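Local coordinates for protein aminoglycoside-O-phosphotransferase VIII (Streptomyces rimosus, PDB 4H05) that phosphorylates aminoglycoside antibiotics at the 3'-hydroxyl with ATP, an activity linked to antibiotic resistance and itself modulated by phosphorylation of the enzyme, at residues D9-L14 against V47-L52; C21-V26 against Y36-G41; R43-K48 against V91-P96; D183-H188 against A217-D222; L225-L230 against A245-Y250. All blocks are in the same frame, centred on the assembly; numbering follows the deposited sequence.

Contact 1: residues D9-L14 against V47-L52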
# COMPACT_ATOMS: atom_id res chain seq x y z
N ASP A 9 12.20 -9.78 21.44
CA ASP A 9 11.07 -10.12 22.34
C ASP A 9 9.79 -10.40 21.61
O ASP A 9 9.09 -11.33 21.88
CB ASP A 9 10.74 -8.91 23.23
CG ASP A 9 11.32 -9.01 24.59
OD1 ASP A 9 12.35 -9.72 24.77
OD2 ASP A 9 10.71 -8.33 25.47
N ALA A 10 9.46 -9.48 20.71
CA ALA A 10 8.22 -9.50 19.95
C ALA A 10 8.19 -10.75 19.05
O ALA A 10 7.25 -11.54 19.07
CB ALA A 10 8.13 -8.19 19.14
N LEU A 11 9.26 -11.00 18.33
CA LEU A 11 9.38 -12.20 17.50
C LEU A 11 9.32 -13.52 18.30
O LEU A 11 8.66 -14.49 17.87
CB LEU A 11 10.69 -12.11 16.72
CG LEU A 11 10.46 -11.08 15.59
CD1 LEU A 11 11.76 -10.66 14.95
CD2 LEU A 11 9.51 -11.76 14.56
N ARG A 12 10.01 -13.58 19.44
CA ARG A 12 9.92 -14.80 20.28
C ARG A 12 8.55 -14.91 20.93
O ARG A 12 8.00 -16.04 21.01
CB ARG A 12 11.02 -14.86 21.35
CG ARG A 12 10.74 -15.85 22.50
CD ARG A 12 11.70 -15.57 23.64
NE ARG A 12 11.47 -16.42 24.81
CZ ARG A 12 12.03 -17.63 25.03
NH1 ARG A 12 12.87 -18.19 24.15
NH2 ARG A 12 11.74 -18.30 26.15
N ALA A 13 7.95 -13.80 21.40
CA ALA A 13 6.59 -14.04 21.95
C ALA A 13 5.65 -14.50 20.78
O ALA A 13 4.85 -15.42 20.93
CB ALA A 13 6.03 -12.83 22.68
N LEU A 14 5.74 -13.81 19.64
CA LEU A 14 4.98 -14.26 18.44
C LEU A 14 5.17 -15.73 18.17
O LEU A 14 4.23 -16.44 17.95
CB LEU A 14 5.34 -13.46 17.18
CG LEU A 14 4.70 -12.08 17.21
CD1 LEU A 14 5.36 -11.13 16.21
CD2 LEU A 14 3.16 -12.16 17.05
N VAL A 47 2.51 -12.21 9.00
CA VAL A 47 3.02 -11.52 10.23
C VAL A 47 3.94 -10.41 9.81
O VAL A 47 4.83 -10.61 8.98
CB VAL A 47 3.80 -12.45 11.14
CG1 VAL A 47 4.50 -11.67 12.22
CG2 VAL A 47 2.89 -13.57 11.67
N LYS A 48 3.66 -9.21 10.30
CA LYS A 48 4.44 -8.02 10.02
C LYS A 48 4.94 -7.54 11.37
O LYS A 48 4.18 -7.47 12.33
CB LYS A 48 3.60 -6.91 9.33
CG LYS A 48 3.28 -7.22 7.88
CD LYS A 48 2.38 -6.24 7.12
CE LYS A 48 2.75 -4.80 7.30
NZ LYS A 48 1.80 -3.92 6.57
N VAL A 49 6.22 -7.24 11.43
CA VAL A 49 6.80 -6.60 12.60
C VAL A 49 7.56 -5.40 12.06
O VAL A 49 8.25 -5.50 11.04
CB VAL A 49 7.72 -7.60 13.37
CG1 VAL A 49 8.07 -7.10 14.77
CG2 VAL A 49 7.05 -8.96 13.49
N ALA A 50 7.42 -4.25 12.70
CA ALA A 50 8.01 -3.05 12.14
C ALA A 50 9.03 -2.35 13.07
O ALA A 50 8.79 -2.18 14.31
CB ALA A 50 6.94 -2.09 11.75
N ALA A 51 10.13 -1.93 12.41
CA ALA A 51 11.19 -1.06 12.97
C ALA A 51 10.75 0.44 13.14
O ALA A 51 10.77 1.21 12.18
CB ALA A 51 12.46 -1.17 12.10
N LEU A 52 10.32 0.81 14.36
CA LEU A 52 10.22 2.23 14.84
C LEU A 52 8.80 2.93 14.77
O LEU A 52 7.86 2.57 15.49
CB LEU A 52 11.34 3.10 14.23
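Leu11, Leu14 and Ala10 on one flank of helix 6-17 pack against Val47 and Val49 of strand 43-50, and the contact between them is wholly apolar. Its busiest atom is Val49 CG2, which touches two leucine branches: Leu11 CD2 at 3.9 Å and Leu14 CD1 at 3.9 Å. Leu14 CG stands anti to its own carbonyl carbon (chi1 -75°), and beyond it CD1 also reaches Val47 CG1, 4.1 Å away. Leu14 slides past both valines in the opposite direction, whereas Leu11 lies slantwise to Val49. Ala10 CB adds a looser touch on Val49 CG1. The backbones are set well apart by these side chains, the axes of 9-14 and 47-50 coming no nearer than 10.1 Å and running almost antiparallel at 161°. On the opposite side of the strand Lys48 points away from the helix, and its NZ forms salt bridges with Glu61 and Asp210, an arrangement consistent with the lysine-glutamate pair of kinase-like folds. Around the contact, Leu11 and Leu14 also meet Trp23 of strand 22-25, Leu11 reaches Tyr36 of strand 35-40, and Ala10 and Leu14 lie on strand 86-93, so helix 6-17 covers one face of the N-terminal sheet.

Contact 2: residues C21-V26 against Y36-G41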
# COMPACT_ATOMS: atom_id res chain seq x y z
N CYS A 21 3.94 -23.64 13.73
CA CYS A 21 3.87 -22.89 12.49
C CYS A 21 5.29 -22.67 12.00
O CYS A 21 6.19 -22.26 12.75
CB CYS A 21 3.08 -21.58 12.63
SG CYS A 21 1.28 -21.85 12.63
N GLU A 22 5.47 -22.93 10.72
CA GLU A 22 6.71 -22.65 10.06
C GLU A 22 6.75 -21.22 9.52
O GLU A 22 5.88 -20.79 8.86
CB GLU A 22 6.94 -23.63 8.94
CG GLU A 22 8.16 -23.29 8.08
CD GLU A 22 8.45 -24.39 7.06
OE1 GLU A 22 7.65 -24.56 6.09
OE2 GLU A 22 9.49 -25.07 7.25
N TRP A 23 7.87 -20.54 9.80
CA TRP A 23 8.13 -19.20 9.37
C TRP A 23 8.86 -19.05 8.08
O TRP A 23 9.98 -19.45 7.96
CB TRP A 23 8.94 -18.51 10.45
CG TRP A 23 8.15 -18.21 11.69
CD1 TRP A 23 7.54 -19.11 12.55
CD2 TRP A 23 7.91 -16.88 12.30
NE1 TRP A 23 6.96 -18.45 13.60
CE2 TRP A 23 7.12 -17.12 13.50
CE3 TRP A 23 8.27 -15.58 11.98
CZ2 TRP A 23 6.74 -16.12 14.32
CZ3 TRP A 23 7.84 -14.55 12.81
CH2 TRP A 23 7.07 -14.83 13.96
N VAL A 24 8.27 -18.32 7.14
CA VAL A 24 8.91 -18.03 5.88
C VAL A 24 9.17 -16.53 5.77
O VAL A 24 8.27 -15.70 5.99
CB VAL A 24 8.01 -18.43 4.77
CG1 VAL A 24 8.74 -18.29 3.44
CG2 VAL A 24 7.55 -19.87 5.02
N VAL A 25 10.41 -16.18 5.48
CA VAL A 25 10.74 -14.79 5.32
C VAL A 25 10.28 -14.33 3.98
O VAL A 25 10.58 -14.97 2.98
CB VAL A 25 12.19 -14.55 5.47
CG1 VAL A 25 12.52 -13.12 5.05
CG2 VAL A 25 12.53 -14.80 6.94
N VAL A 26 9.48 -13.27 3.95
CA VAL A 26 9.05 -12.71 2.67
C VAL A 26 9.72 -11.35 2.46
O VAL A 26 9.93 -10.96 1.33
CB VAL A 26 7.50 -12.77 2.42
CG1 VAL A 26 6.74 -13.16 3.67
CG2 VAL A 26 6.97 -11.47 1.80
N TYR A 36 6.55 -11.89 7.33
CA TYR A 36 6.64 -13.33 7.28
C TYR A 36 5.30 -13.97 6.94
O TYR A 36 4.24 -13.41 7.26
CB TYR A 36 7.12 -13.89 8.64
CG TYR A 36 8.35 -13.22 9.19
CD1 TYR A 36 9.59 -13.74 8.96
CD2 TYR A 36 8.25 -12.08 9.96
CE1 TYR A 36 10.73 -13.13 9.43
CE2 TYR A 36 9.37 -11.47 10.47
CZ TYR A 36 10.62 -12.00 10.18
OH TYR A 36 11.73 -11.41 10.68
N ARG A 37 5.39 -15.13 6.30
CA ARG A 37 4.32 -16.08 6.08
C ARG A 37 4.51 -17.26 7.01
O ARG A 37 5.60 -17.91 7.02
CB ARG A 37 4.38 -16.54 4.66
CG ARG A 37 3.30 -17.56 4.28
CD ARG A 37 3.53 -18.05 2.84
NE ARG A 37 3.19 -16.98 1.89
CZ ARG A 37 1.95 -16.71 1.46
NH1 ARG A 37 1.75 -15.71 0.61
NH2 ARG A 37 0.90 -17.43 1.87
N LEU A 38 3.52 -17.49 7.87
CA LEU A 38 3.56 -18.58 8.85
C LEU A 38 2.60 -19.60 8.39
O LEU A 38 1.45 -19.29 8.15
CB LEU A 38 3.11 -18.18 10.23
CG LEU A 38 4.11 -17.64 11.21
CD1 LEU A 38 4.83 -16.44 10.49
CD2 LEU A 38 3.39 -17.30 12.54
N ARG A 39 3.03 -20.85 8.35
CA ARG A 39 2.19 -21.90 7.81
C ARG A 39 2.34 -23.22 8.51
O ARG A 39 3.45 -23.61 8.86
CB ARG A 39 2.54 -22.09 6.35
CG ARG A 39 3.99 -22.43 6.10
CD ARG A 39 4.25 -22.56 4.61
NE ARG A 39 5.58 -23.11 4.38
CZ ARG A 39 6.31 -22.93 3.27
NH1 ARG A 39 5.84 -22.18 2.27
NH2 ARG A 39 7.51 -23.52 3.16
N GLY A 40 1.23 -23.91 8.66
CA GLY A 40 1.16 -25.15 9.44
C GLY A 40 -0.28 -25.62 9.46
O GLY A 40 -1.20 -24.82 9.65
N GLY A 41 -0.45 -26.94 9.31
CA GLY A 41 -1.68 -27.54 8.80
C GLY A 41 -3.14 -27.06 8.88
O GLY A 41 -3.70 -26.98 9.96
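Leu38 lies over one face of the Trp23 indole, side by side with it and pointing the same way. Its CD1 sits 3.6 Å from Trp23 CD2, and its CG makes a CH-pi contact 3.8 Å from the centroid of the five-membered ring, close to the ring normal. The benzo edge of the same indole, CE3 and CZ3, turns to the face of Tyr36 in a T-shaped stack with centroids 5.1 Å apart and planes at 64°. Val25 CG2 meets the rim of that tyrosine ring, 3.5 Å from Tyr36 CE1.

The other face of the hairpin carries a salt bridge. Arg39 NE and NH2 both donate to Glu22 OE1, at 3.1 Å each; NE comes from the anti side of the carboxylate and NH2 from above its plane. Arg39 CG stands between backbone N and carbonyl carbon (chi1 58°), and the guanidinium at the end of the chain is covered on one face by Val24 CG2, 3.7 Å from Arg39 CZ.

Behind these groups is the antiparallel backbone pairing: Glu22 with Arg39 and Val24 with Arg37 are the hydrogen-bonded pairs, Val24 N to Arg37 O being 2.7 Å. In kinase-like folds the turn joining such strands borders the nucleotide site, and this hairpin is consistent with that. Strand 22-25 is one of the two edge strands of the sheet. Strand 43-50 flanks strand 35-40 on its other side, and helix 6-17 covers the Trp23-Tyr36 face through Leu11 and Leu14.

Contact 3: residues R43-K48 against V91-P96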
# COMPACT_ATOMS: atom_id res chain seq x y z
N ARG A 43 -3.45 -23.89 7.85
CA ARG A 43 -3.74 -22.44 8.04
C ARG A 43 -2.44 -21.71 7.68
O ARG A 43 -1.31 -22.29 7.80
CB ARG A 43 -4.19 -22.09 9.48
CG ARG A 43 -3.22 -22.52 10.60
CD ARG A 43 -3.02 -21.50 11.74
NE ARG A 43 -1.90 -21.91 12.64
CZ ARG A 43 -1.81 -21.67 13.97
NH1 ARG A 43 -2.75 -20.98 14.62
NH2 ARG A 43 -0.74 -22.12 14.67
N GLU A 44 -2.59 -20.49 7.19
CA GLU A 44 -1.48 -19.61 6.82
C GLU A 44 -1.83 -18.29 7.37
O GLU A 44 -2.97 -17.93 7.30
CB GLU A 44 -1.25 -19.47 5.31
CG GLU A 44 -0.73 -20.76 4.70
CD GLU A 44 0.39 -20.60 3.65
OE1 GLU A 44 0.85 -19.46 3.35
OE2 GLU A 44 0.85 -21.67 3.14
N LEU A 45 -0.84 -17.65 8.01
CA LEU A 45 -0.91 -16.29 8.51
C LEU A 45 0.16 -15.44 7.85
O LEU A 45 1.25 -15.91 7.48
CB LEU A 45 -0.69 -16.23 10.00
CG LEU A 45 -1.61 -17.21 10.74
CD1 LEU A 45 -1.20 -17.35 12.17
CD2 LEU A 45 -3.09 -16.77 10.72
N PHE A 46 -0.15 -14.18 7.76
CA PHE A 46 0.84 -13.17 7.49
C PHE A 46 1.22 -12.45 8.79
O PHE A 46 0.32 -12.02 9.56
CB PHE A 46 0.24 -12.11 6.53
CG PHE A 46 -0.00 -12.57 5.11
CD1 PHE A 46 -0.73 -11.73 4.23
CD2 PHE A 46 0.45 -13.80 4.61
CE1 PHE A 46 -0.98 -12.11 2.91
CE2 PHE A 46 0.19 -14.17 3.28
CZ PHE A 46 -0.53 -13.31 2.44
N VAL A 47 2.51 -12.21 9.00
CA VAL A 47 3.02 -11.52 10.23
C VAL A 47 3.94 -10.41 9.81
O VAL A 47 4.83 -10.61 8.98
CB VAL A 47 3.80 -12.45 11.14
CG1 VAL A 47 4.50 -11.67 12.22
CG2 VAL A 47 2.89 -13.57 11.67
N LYS A 48 3.66 -9.21 10.30
CA LYS A 48 4.44 -8.02 10.02
C LYS A 48 4.94 -7.54 11.37
O LYS A 48 4.18 -7.47 12.33
CB LYS A 48 3.60 -6.91 9.33
CG LYS A 48 3.28 -7.22 7.88
CD LYS A 48 2.38 -6.24 7.12
CE LYS A 48 2.75 -4.80 7.30
NZ LYS A 48 1.80 -3.92 6.57
N VAL A 91 -0.62 -9.56 13.03
CA VAL A 91 -0.87 -10.86 12.49
C VAL A 91 -2.28 -10.89 11.83
O VAL A 91 -3.29 -10.49 12.45
CB VAL A 91 -0.81 -11.91 13.63
CG1 VAL A 91 -1.03 -13.29 13.05
CG2 VAL A 91 0.51 -11.77 14.44
N THR A 92 -2.34 -11.42 10.61
CA THR A 92 -3.55 -11.62 9.90
C THR A 92 -3.59 -12.97 9.27
O THR A 92 -2.58 -13.62 9.07
CB THR A 92 -3.77 -10.59 8.76
OG1 THR A 92 -2.96 -10.89 7.61
CG2 THR A 92 -3.44 -9.15 9.24
N GLU A 93 -4.80 -13.42 8.98
CA GLU A 93 -4.95 -14.58 8.11
C GLU A 93 -4.30 -14.25 6.81
O GLU A 93 -4.36 -13.12 6.40
CB GLU A 93 -6.44 -14.88 7.91
CG GLU A 93 -7.03 -15.30 9.25
CD GLU A 93 -8.47 -15.77 9.18
OE1 GLU A 93 -9.09 -15.60 8.12
OE2 GLU A 93 -8.97 -16.30 10.20
N ALA A 94 -3.63 -15.22 6.19
CA ALA A 94 -2.95 -14.98 4.95
C ALA A 94 -4.05 -14.74 3.92
O ALA A 94 -5.16 -15.22 4.15
CB ALA A 94 -2.10 -16.19 4.57
N VAL A 95 -3.76 -13.97 2.86
CA VAL A 95 -4.72 -13.75 1.72
C VAL A 95 -4.37 -14.75 0.62
O VAL A 95 -3.23 -14.78 0.21
CB VAL A 95 -4.61 -12.29 1.14
CG1 VAL A 95 -5.61 -12.07 -0.00
CG2 VAL A 95 -4.85 -11.27 2.22
N PRO A 96 -5.33 -15.56 0.13
CA PRO A 96 -4.87 -16.52 -0.85
C PRO A 96 -4.57 -15.83 -2.16
O PRO A 96 -4.78 -14.66 -2.27
CB PRO A 96 -6.06 -17.49 -1.01
CG PRO A 96 -7.24 -16.68 -0.53
CD PRO A 96 -6.71 -15.79 0.55
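Phe46 and Thr92 pair inside the five-stranded antiparallel sheet of the kinase-like N-terminal lobe, where strand 43-50 lies next to strand 86-93. The chain from Ala94 onward leaves that sheet, and in related kinases the segment after this strand is the linker to the second lobe, bordering the nucleotide site. Phe46 N donates to Thr92 O at 2.8 Å, and Thr92 N returns a nearly straight bond to Phe46 O at 2.9 Å. Where the strand ends, the pairing goes on through Ala94 N, 3.0 Å from Glu44 O, although this donor stands 42° above the carbonyl plane.

The side chains of Leu45 and Glu93 diverge. On one face Val47 and Val91 run side by side, their CG2 methyls 4.1 Å apart, and Leu45 CD1 adds to them through Val91 CG1. On the other face the Phe46 ring packs against the departing chain: Ala94 CA stands 3.6 Å from the ring centroid, over its centre, while Ala94 CB meets the CE2 side and Val95 N comes near CE1 and CZ. Glu44 OE1 is in a salt bridge with Arg37 NH2 of strand 35-40. Thr92 OG1, set between its own backbone N and carbonyl carbon (chi1 77°), donates to Glu93 O at 2.9 Å and lies 3.6 Å from Phe46 CB.

Contact 4: residues D183-H188 against A217-D222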
# COMPACT_ATOMS: atom_id res chain seq x y z
N ASP A 183 -9.93 15.98 -4.58
CA ASP A 183 -11.17 15.31 -4.91
C ASP A 183 -11.26 14.02 -3.99
O ASP A 183 -10.75 12.96 -4.31
CB ASP A 183 -11.09 15.01 -6.39
CG ASP A 183 -12.20 14.11 -6.86
OD1 ASP A 183 -13.19 14.02 -6.15
OD2 ASP A 183 -12.08 13.52 -7.93
N LEU A 184 -11.88 14.13 -2.83
CA LEU A 184 -11.70 13.12 -1.81
C LEU A 184 -12.39 11.82 -2.14
O LEU A 184 -13.52 11.82 -2.61
CB LEU A 184 -12.25 13.60 -0.46
CG LEU A 184 -11.50 14.71 0.26
CD1 LEU A 184 -12.25 15.26 1.47
CD2 LEU A 184 -10.07 14.35 0.58
N ALA A 185 -11.73 10.72 -1.82
CA ALA A 185 -12.32 9.39 -1.75
C ALA A 185 -11.55 8.61 -0.65
O ALA A 185 -10.50 9.01 -0.17
CB ALA A 185 -12.17 8.68 -3.09
N VAL A 186 -12.09 7.47 -0.26
CA VAL A 186 -11.33 6.57 0.61
C VAL A 186 -10.30 5.87 -0.20
O VAL A 186 -10.67 5.01 -1.08
CB VAL A 186 -12.23 5.54 1.29
CG1 VAL A 186 -11.37 4.53 2.16
CG2 VAL A 186 -13.31 6.28 2.10
N CYS A 187 -9.03 6.23 0.10
CA CYS A 187 -7.83 5.72 -0.58
C CYS A 187 -7.05 4.66 0.21
O CYS A 187 -7.11 4.64 1.45
CB CYS A 187 -6.92 6.87 -0.99
SG CYS A 187 -7.66 7.98 -2.27
N HIS A 188 -6.43 3.71 -0.50
CA HIS A 188 -5.47 2.82 0.09
C HIS A 188 -4.19 3.56 0.46
O HIS A 188 -3.68 3.44 1.54
CB HIS A 188 -5.17 1.79 -0.92
CG HIS A 188 -4.20 0.74 -0.45
ND1 HIS A 188 -2.85 0.86 -0.58
CD2 HIS A 188 -4.42 -0.46 0.15
CE1 HIS A 188 -2.28 -0.19 -0.11
NE2 HIS A 188 -3.23 -1.02 0.35
N ALA A 217 -8.28 10.92 0.94
CA ALA A 217 -7.32 11.65 0.15
C ALA A 217 -7.84 11.78 -1.28
O ALA A 217 -8.88 11.25 -1.64
CB ALA A 217 -5.97 10.94 0.12
N ASP A 218 -7.15 12.56 -2.08
CA ASP A 218 -7.54 12.64 -3.49
C ASP A 218 -7.44 11.30 -4.06
O ASP A 218 -6.38 10.69 -3.97
CB ASP A 218 -6.54 13.52 -4.25
CG ASP A 218 -7.10 14.04 -5.56
OD1 ASP A 218 -7.29 13.19 -6.44
OD2 ASP A 218 -7.34 15.27 -5.68
N ARG A 219 -8.48 10.84 -4.72
CA ARG A 219 -8.36 9.62 -5.50
C ARG A 219 -7.11 9.53 -6.33
O ARG A 219 -6.62 8.40 -6.56
CB ARG A 219 -9.57 9.43 -6.43
CG ARG A 219 -9.61 10.44 -7.61
CD ARG A 219 -10.89 10.42 -8.40
NE ARG A 219 -12.01 10.85 -7.60
CZ ARG A 219 -13.05 10.11 -7.24
NH1 ARG A 219 -13.18 8.84 -7.59
NH2 ARG A 219 -13.99 10.67 -6.51
N HIS A 220 -6.56 10.64 -6.82
CA HIS A 220 -5.29 10.56 -7.60
C HIS A 220 -4.16 10.01 -6.77
O HIS A 220 -3.13 9.51 -7.27
CB HIS A 220 -4.95 11.90 -8.29
CG HIS A 220 -5.95 12.30 -9.35
ND1 HIS A 220 -5.72 12.10 -10.68
CD2 HIS A 220 -7.21 12.80 -9.25
CE1 HIS A 220 -6.81 12.46 -11.37
NE2 HIS A 220 -7.69 12.93 -10.52
N SER A 221 -4.30 10.03 -5.45
CA SER A 221 -3.21 9.38 -4.66
C SER A 221 -3.12 7.89 -4.94
O SER A 221 -2.07 7.27 -4.67
CB SER A 221 -3.46 9.56 -3.14
OG SER A 221 -4.77 9.09 -2.85
N ASP A 222 -4.23 7.27 -5.32
CA ASP A 222 -4.25 5.84 -5.67
C ASP A 222 -3.93 5.62 -7.14
O ASP A 222 -3.10 4.73 -7.52
CB ASP A 222 -5.58 5.18 -5.31
CG ASP A 222 -5.70 4.80 -3.83
OD1 ASP A 222 -4.72 4.81 -3.08
OD2 ASP A 222 -6.84 4.56 -3.42
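A buried polar junction joins Asp183, Ala185 and His188 to Ala217, Arg219 and Asp222 in the C-terminal lobe, where strand 184-187 leads toward the predicted catalytic loop and strand 215-218 into helix 220-230. The two short strands pair through Ala185 N to Ala217 O (2.9 Å) and Ala217 N to Ala185 O (3.1 Å).

At the start of the first strand, Asp183 is held from several directions. Its N-H meets Asp218 OD2 at 2.9 Å, from above the carboxylate plane. Its O takes Arg219 N, and its OD2 takes Arg219 NE in a salt bridge of 2.7 Å, again from above the carboxylate; the NH2 to OD1 bond is weak. Ala185 CB lies over one guanidinium face, offset toward the rim, and Trp254 makes a cation-pi contact with Arg219.

At the far end Asp222 accepts from His188 N (3.1 Å) with the syn lone pair of OD2, and Cys187 CA stands 3.2 Å from the same oxygen. His124 NE2 also bonds OD2, and Gly189 N bonds OD1. Asp222 thus grips the backbone just before Asp190, the predicted proton acceptor, consistent with the aspartate of the matching helix in protein kinases. The three donors on the buried Asp222 carboxylate would be expected to favour its charged form.

Contact 5: residues L225-L230 against A245-Y250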
# COMPACT_ATOMS: atom_id res chain seq x y z
N LEU A 225 -0.10 5.85 -8.18
CA LEU A 225 0.86 4.83 -7.89
C LEU A 225 0.53 3.61 -8.68
O LEU A 225 1.39 2.95 -9.14
CB LEU A 225 0.93 4.44 -6.41
CG LEU A 225 1.08 5.49 -5.31
CD1 LEU A 225 1.72 4.87 -4.07
CD2 LEU A 225 1.69 6.81 -5.73
N VAL A 226 -0.72 3.25 -8.79
CA VAL A 226 -1.06 2.14 -9.62
C VAL A 226 -0.58 2.37 -11.03
O VAL A 226 -0.13 1.41 -11.67
CB VAL A 226 -2.59 1.83 -9.65
CG1 VAL A 226 -3.06 1.77 -11.08
CG2 VAL A 226 -2.76 0.50 -9.06
N LEU A 227 -0.72 3.61 -11.55
CA LEU A 227 -0.36 3.84 -13.00
C LEU A 227 1.14 3.92 -13.19
O LEU A 227 1.67 3.53 -14.23
CB LEU A 227 -1.03 5.08 -13.58
CG LEU A 227 -2.55 4.94 -13.76
CD1 LEU A 227 -3.13 6.33 -13.77
CD2 LEU A 227 -3.00 4.14 -15.02
N ARG A 228 1.86 4.38 -12.17
CA ARG A 228 3.30 4.38 -12.24
C ARG A 228 3.80 2.95 -12.31
O ARG A 228 4.80 2.70 -12.96
CB ARG A 228 3.93 5.08 -11.02
CG ARG A 228 5.44 4.98 -10.92
CD ARG A 228 5.78 4.17 -9.64
NE ARG A 228 5.71 5.01 -8.48
CZ ARG A 228 5.39 4.70 -7.21
NH1 ARG A 228 5.09 3.47 -6.74
NH2 ARG A 228 5.41 5.72 -6.35
N GLU A 229 3.16 2.02 -11.61
CA GLU A 229 3.56 0.60 -11.67
C GLU A 229 3.06 -0.06 -12.98
O GLU A 229 3.84 -0.61 -13.71
CB GLU A 229 3.09 -0.16 -10.47
CG GLU A 229 3.72 0.31 -9.16
CD GLU A 229 5.23 0.38 -9.25
OE1 GLU A 229 5.91 -0.61 -9.63
OE2 GLU A 229 5.77 1.43 -8.90
N LEU A 230 1.79 0.08 -13.32
CA LEU A 230 1.24 -0.47 -14.56
C LEU A 230 1.98 -0.07 -15.85
O LEU A 230 1.79 -0.74 -16.86
CB LEU A 230 -0.27 -0.11 -14.76
CG LEU A 230 -1.25 -0.89 -13.89
CD1 LEU A 230 -2.68 -0.42 -14.06
CD2 LEU A 230 -1.15 -2.39 -14.11
N ALA A 245 -6.24 -0.16 -20.20
CA ALA A 245 -7.33 -1.02 -19.70
C ALA A 245 -7.71 -0.62 -18.25
O ALA A 245 -8.88 -0.44 -17.92
CB ALA A 245 -6.98 -2.49 -19.80
N PHE A 246 -6.74 -0.40 -17.39
CA PHE A 246 -7.07 0.16 -16.08
C PHE A 246 -7.86 1.46 -16.21
O PHE A 246 -8.89 1.63 -15.57
CB PHE A 246 -5.82 0.43 -15.29
CG PHE A 246 -6.10 0.98 -13.93
CD1 PHE A 246 -6.29 2.33 -13.76
CD2 PHE A 246 -6.17 0.15 -12.84
CE1 PHE A 246 -6.54 2.85 -12.52
CE2 PHE A 246 -6.40 0.67 -11.57
CZ PHE A 246 -6.61 2.02 -11.42
N LEU A 247 -7.46 2.34 -17.13
CA LEU A 247 -8.16 3.63 -17.21
C LEU A 247 -9.55 3.54 -17.81
O LEU A 247 -10.46 4.25 -17.36
CB LEU A 247 -7.35 4.68 -17.96
CG LEU A 247 -6.29 5.53 -17.21
CD1 LEU A 247 -5.89 6.67 -18.15
CD2 LEU A 247 -6.84 6.07 -15.92
N ARG A 248 -9.75 2.68 -18.80
CA ARG A 248 -11.14 2.42 -19.35
C ARG A 248 -12.07 1.89 -18.27
O ARG A 248 -13.14 2.40 -18.10
CB ARG A 248 -11.04 1.39 -20.49
CG ARG A 248 -12.37 0.98 -21.21
CD ARG A 248 -12.05 0.09 -22.44
NE ARG A 248 -10.79 0.55 -23.04
CZ ARG A 248 -9.63 -0.11 -23.10
NH1 ARG A 248 -9.51 -1.37 -22.68
NH2 ARG A 248 -8.57 0.48 -23.64
N GLU A 249 -11.63 0.85 -17.54
CA GLU A 249 -12.41 0.30 -16.42
C GLU A 249 -12.62 1.32 -15.30
O GLU A 249 -13.74 1.53 -14.84
CB GLU A 249 -11.77 -0.99 -15.88
CG GLU A 249 -12.41 -1.59 -14.61
CD GLU A 249 -13.89 -1.95 -14.77
OE1 GLU A 249 -14.23 -2.19 -15.97
OE2 GLU A 249 -14.68 -1.95 -13.73
N TYR A 250 -11.58 2.01 -14.86
CA TYR A 250 -11.83 2.97 -13.79
C TYR A 250 -12.82 4.02 -14.22
O TYR A 250 -13.74 4.37 -13.49
CB TYR A 250 -10.55 3.65 -13.35
CG TYR A 250 -10.77 4.46 -12.11
CD1 TYR A 250 -10.73 3.88 -10.87
CD2 TYR A 250 -11.09 5.80 -12.19
CE1 TYR A 250 -10.89 4.64 -9.72
CE2 TYR A 250 -11.26 6.57 -11.05
CZ TYR A 250 -11.14 5.99 -9.81
OH TYR A 250 -11.38 6.76 -8.71
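Tyr250 OH, one turn beyond the Phe246 that packs on Val226, Leu227 and Leu230, is hydrogen-bonded to both Arg219 NH1 and His124 ND1, which ties helix 240-251 to its neighbours. Across the contact itself everything is apolar and mostly gathers on Phe246. Phe246 CG lies anti to the backbone N (chi1 -179°), and from there the ring extends toward helix 220-230. Val226 meets the ring tip to tip: CG1 is 3.7 Å from the ring centroid, 18° off the normal, over the face but offset toward the CE2-CZ rim. Leu230 crosses the phenylalanine at about a right angle, its CD1 3.5 Å from Phe246 CB and near CG and CD2. Leu227 CD2 reaches two residues, Phe246 CD1 at 4.0 Å and Leu247 CG at 4.2 Å.

This is an antiparallel helix pair of the mainly helical C-terminal lobe of the phosphotransferase fold: segments 225-230 and 245-250 run at 149°, with axes 11.5 Å apart, a wide spacing that the phenylalanine ring bridges. Phe246 also touches Leu223 of helix 220-230 and Ala117 of a third helix, 109-124. On the flank of helix 220-230 away from this contact, Leu225 packs on Asp190, the predicted proton acceptor, while Arg228 NH1 forms a salt bridge of 3.0 Å with Glu229 OE2 and Arg228 NH2 forms a second one, with Asp270 OD2.

Contacts 1, 2 and 3 share the N-terminal sheet and touch one another: Val47 O and Tyr36 N, 2.7 Å apart, join 43-50 to 35-40; a salt bridge between Arg37 NH2 and Glu44 OE1 connects contacts 2 and 3; Leu14 CD2 lies 3.7 Å from Val91 CG2. Contacts 4 and 5 belong to the other lobe, share helix 220-230 and have centres about 14 Å apart. Between the groups, centres of contacts 3 and 4 are about 27 Å apart and their nearest atoms about 9 Å. The predicted magnesium ligands Asn195 and Asp210 lie between: the Phe46 side chain is about 7 Å from that of Asp210, and the His188 side chain about 4 Å from that of Asn195.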